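Local atomic coordinates of N-acylethanolamine-hydrolyzing acid amidase subunit beta (Caenorhabditis elegans, PDB entry 6DY3), a protein that probably hydrolyses bioactive fatty acid amides such as N-palmitoylethanolamine to ethanolamine and free fatty acids, as part of an alpha-beta heterodimer made by autocatalytic cleavage. Residues Ile4-Ile14 with Arg187-Val198. Residues are numbered along the deposited sequence; the frame is centred on the assembly and turned at random.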
# COMPACT_ATOMS: atom_id res chain seq x y z
N ILE B 4 -7.06 0.69 9.07
CA ILE B 4 -7.62 0.41 10.39
C ILE B 4 -7.07 -0.92 10.87
O ILE B 4 -6.94 -1.87 10.09
CB ILE B 4 -9.16 0.37 10.37
CG1 ILE B 4 -9.72 1.66 9.75
CG2 ILE B 4 -9.70 0.17 11.79
CD1 ILE B 4 -11.23 1.63 9.55
N VAL B 5 -6.72 -0.98 12.15
CA VAL B 5 -6.35 -2.22 12.83
C VAL B 5 -7.13 -2.29 14.13
O VAL B 5 -7.17 -1.31 14.89
CB VAL B 5 -4.84 -2.29 13.09
CG1 VAL B 5 -4.52 -3.36 14.15
CG2 VAL B 5 -4.12 -2.61 11.80
N ALA B 6 -7.75 -3.44 14.40
CA ALA B 6 -8.57 -3.63 15.59
C ALA B 6 -8.38 -5.03 16.14
O ALA B 6 -8.27 -6.00 15.38
CB ALA B 6 -10.06 -3.39 15.28
N GLN B 7 -8.35 -5.14 17.47
CA GLN B 7 -8.30 -6.43 18.15
C GLN B 7 -9.56 -6.60 18.99
O GLN B 7 -9.84 -5.78 19.87
CB GLN B 7 -7.05 -6.54 19.02
CG GLN B 7 -6.87 -7.92 19.63
CD GLN B 7 -5.61 -8.06 20.44
OE1 GLN B 7 -4.90 -7.09 20.71
NE2 GLN B 7 -5.30 -9.29 20.82
N ASN B 8 -10.32 -7.65 18.70
CA ASN B 8 -11.59 -7.85 19.39
C ASN B 8 -11.34 -8.49 20.76
O ASN B 8 -10.20 -8.74 21.17
CB ASN B 8 -12.54 -8.70 18.54
CG ASN B 8 -11.99 -10.08 18.25
OD1 ASN B 8 -11.08 -10.56 18.92
ND2 ASN B 8 -12.57 -10.74 17.26
N SER B 9 -12.43 -8.76 21.48
CA SER B 9 -12.32 -9.34 22.81
C SER B 9 -11.69 -10.72 22.77
O SER B 9 -10.91 -11.09 23.65
CB SER B 9 -13.70 -9.40 23.47
OG SER B 9 -14.29 -8.12 23.55
N ALA B 10 -11.99 -11.50 21.72
CA ALA B 10 -11.42 -12.83 21.57
C ALA B 10 -9.94 -12.82 21.24
O ALA B 10 -9.32 -13.89 21.22
CB ALA B 10 -12.18 -13.60 20.49
N GLY B 11 -9.35 -11.66 20.96
CA GLY B 11 -7.94 -11.58 20.63
C GLY B 11 -7.63 -11.59 19.15
O GLY B 11 -6.45 -11.51 18.78
N GLN B 12 -8.64 -11.69 18.29
CA GLN B 12 -8.42 -11.68 16.85
C GLN B 12 -8.11 -10.27 16.39
O GLN B 12 -8.73 -9.30 16.83
CB GLN B 12 -9.64 -12.23 16.12
CG GLN B 12 -9.42 -12.49 14.65
CD GLN B 12 -10.64 -13.04 13.95
OE1 GLN B 12 -11.70 -12.41 13.96
NE2 GLN B 12 -10.50 -14.21 13.34
N ILE B 13 -7.13 -10.15 15.49
CA ILE B 13 -6.66 -8.86 14.98
C ILE B 13 -7.08 -8.74 13.52
O ILE B 13 -6.74 -9.60 12.70
CB ILE B 13 -5.14 -8.73 15.15
CG1 ILE B 13 -4.78 -8.85 16.63
CG2 ILE B 13 -4.66 -7.39 14.58
CD1 ILE B 13 -3.31 -8.69 16.94
N ILE B 14 -7.81 -7.67 13.21
CA ILE B 14 -8.35 -7.44 11.87
C ILE B 14 -7.71 -6.18 11.29
O ILE B 14 -7.59 -5.16 11.98
CB ILE B 14 -9.89 -7.31 11.90
CG1 ILE B 14 -10.52 -8.59 12.45
CG2 ILE B 14 -10.43 -7.01 10.51
CD1 ILE B 14 -10.76 -8.57 13.94
N ARG B 187 -16.05 -3.34 20.75
CA ARG B 187 -14.95 -4.29 20.65
C ARG B 187 -15.46 -5.72 20.57
O ARG B 187 -14.97 -6.52 19.76
CB ARG B 187 -14.01 -4.14 21.85
CG ARG B 187 -12.81 -5.07 21.78
CD ARG B 187 -11.94 -5.02 23.01
NE ARG B 187 -10.85 -5.99 22.89
CZ ARG B 187 -9.97 -6.25 23.85
NH1 ARG B 187 -10.04 -5.61 25.02
NH2 ARG B 187 -9.01 -7.15 23.64
N ARG B 188 -16.44 -6.07 21.41
CA ARG B 188 -16.89 -7.45 21.50
C ARG B 188 -17.55 -7.89 20.20
O ARG B 188 -18.33 -7.15 19.60
CB ARG B 188 -17.85 -7.63 22.67
CG ARG B 188 -18.29 -9.07 22.89
CD ARG B 188 -18.97 -9.28 24.24
NE ARG B 188 -18.07 -9.04 25.37
CZ ARG B 188 -18.18 -8.02 26.23
NH1 ARG B 188 -19.16 -7.13 26.14
NH2 ARG B 188 -17.29 -7.90 27.22
N ASN B 189 -17.22 -9.10 19.76
CA ASN B 189 -17.76 -9.70 18.54
C ASN B 189 -17.41 -8.92 17.29
O ASN B 189 -18.05 -9.09 16.25
CB ASN B 189 -19.28 -9.87 18.64
CG ASN B 189 -19.69 -10.88 19.71
OD1 ASN B 189 -18.90 -11.72 20.12
ND2 ASN B 189 -20.94 -10.79 20.14
N PHE B 190 -16.38 -8.07 17.34
CA PHE B 190 -15.93 -7.37 16.15
C PHE B 190 -15.14 -8.34 15.28
O PHE B 190 -14.14 -8.92 15.73
CB PHE B 190 -15.07 -6.17 16.52
CG PHE B 190 -14.73 -5.30 15.34
CD1 PHE B 190 -15.50 -4.19 15.04
CD2 PHE B 190 -13.65 -5.60 14.54
CE1 PHE B 190 -15.19 -3.40 13.96
CE2 PHE B 190 -13.34 -4.81 13.45
CZ PHE B 190 -14.11 -3.71 13.16
N ASP B 191 -15.61 -8.54 14.05
CA ASP B 191 -14.97 -9.49 13.15
C ASP B 191 -14.73 -8.84 11.80
O ASP B 191 -14.90 -7.63 11.64
CB ASP B 191 -15.84 -10.74 13.00
CG ASP B 191 -17.22 -10.44 12.44
OD1 ASP B 191 -17.81 -11.34 11.81
OD2 ASP B 191 -17.71 -9.30 12.62
N GLU B 192 -14.33 -9.65 10.81
CA GLU B 192 -14.04 -9.10 9.49
C GLU B 192 -15.28 -8.48 8.85
O GLU B 192 -15.16 -7.50 8.10
CB GLU B 192 -13.46 -10.19 8.60
CG GLU B 192 -14.30 -11.46 8.49
CD GLU B 192 -15.18 -11.50 7.25
OE1 GLU B 192 -15.03 -10.62 6.37
OE2 GLU B 192 -16.02 -12.42 7.15
N LYS B 193 -16.47 -9.01 9.13
CA LYS B 193 -17.69 -8.41 8.60
C LYS B 193 -17.98 -7.06 9.25
O LYS B 193 -18.55 -6.17 8.60
CB LYS B 193 -18.87 -9.35 8.78
CG LYS B 193 -18.79 -10.59 7.89
CD LYS B 193 -20.10 -11.34 7.85
CE LYS B 193 -19.95 -12.68 7.14
NZ LYS B 193 -19.43 -12.52 5.76
N SER B 194 -17.59 -6.89 10.51
CA SER B 194 -17.66 -5.57 11.13
C SER B 194 -16.74 -4.59 10.43
O SER B 194 -17.10 -3.42 10.22
CB SER B 194 -17.31 -5.67 12.62
OG SER B 194 -18.13 -6.63 13.26
N MET B 195 -15.53 -5.04 10.08
CA MET B 195 -14.60 -4.18 9.35
C MET B 195 -15.17 -3.77 7.99
O MET B 195 -14.93 -2.66 7.52
CB MET B 195 -13.26 -4.90 9.19
CG MET B 195 -12.15 -4.03 8.62
SD MET B 195 -11.76 -2.63 9.69
CE MET B 195 -10.94 -3.46 11.06
N VAL B 196 -15.90 -4.68 7.34
CA VAL B 196 -16.54 -4.34 6.07
C VAL B 196 -17.57 -3.23 6.26
O VAL B 196 -17.71 -2.35 5.41
CB VAL B 196 -17.18 -5.60 5.46
CG1 VAL B 196 -18.06 -5.23 4.27
CG2 VAL B 196 -16.10 -6.57 5.04
N GLU B 197 -18.33 -3.28 7.36
CA GLU B 197 -19.30 -2.22 7.63
C GLU B 197 -18.60 -0.88 7.84
O GLU B 197 -19.07 0.16 7.36
CB GLU B 197 -20.16 -2.57 8.84
CG GLU B 197 -21.18 -1.50 9.20
CD GLU B 197 -22.12 -1.93 10.33
OE1 GLU B 197 -22.05 -3.11 10.74
OE2 GLU B 197 -22.93 -1.10 10.80
N VAL B 198 -17.48 -0.88 8.57
CA VAL B 198 -16.74 0.35 8.81
C VAL B 198 -16.19 0.90 7.50
O VAL B 198 -16.42 2.07 7.15
CB VAL B 198 -15.60 0.11 9.82
CG1 VAL B 198 -14.74 1.36 9.99
CG2 VAL B 198 -16.15 -0.34 11.17
O HOH W 1 -14.75 -10.65 20.54
O HOH W 2 -13.01 -12.21 11.56
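Asn8 O is gripped from opposite faces of its carbonyl plane: Arg187 NH2 donates to it across the contact at 3.2 Å, and Gly11 N closes the type I turn Asn8-Gly11 onto it. The Arg187 chain is extended from CG to NE, which carries the guanidinium along the turn and lets NE add a weak bond to Gln7 O. An alanine here would take away the guanidinium and would probably leave Asn8 O and Gln7 O without their donors from the 187-190 loop, the hairpin bend less firmly tied to it. In return, Asn8 ND2 reaches back to Phe190 O at 2.8 Å, fairly straight (154°) and with the oxygen in the amide plane of Asn8. With CG between its own backbone N and carbonyl carbon (chi1 62°), the amide lies between turn and loop, where OD1 can accept from Gln12 N while ND2 faces Phe190. Residues 4-14 form the turn end of a beta hairpin made by strands 2-7 and 13-20, in an antiparallel sheet of this Ntn-hydrolase fold, whose probable nucleophile, Cys1, immediately precedes the first strand. Helix 192-199 packs on one face of this sheet; its part 192-198 runs at 145° to strand 4-7, nearer antiparallel than parallel. Asp191 caps it, OD2 accepting from Ser194 N and OG. Met195, bent at chi2 and chi3, lays its CE 3.6 Å from Ile14 CG2 and 3.9 Å from Ile4 CG2. Farther along the helix, Val198 CG1 meets Ile4 CD1 at 3.5 Å. The Phe190 ring turns CE2 to Ala6 CB, 4.0 Å away, takes Ile14 CD1 at its edge and has Ser194 CB over one face, off-centre. Leu182 of helix 173-185 touches both Ile4 and Phe190, while Val214 of strand 209-215 touches Ile14 and Met195. A water links Gln12 OE1 to Glu192 N, and another joins Ala10 N to Asn189 N.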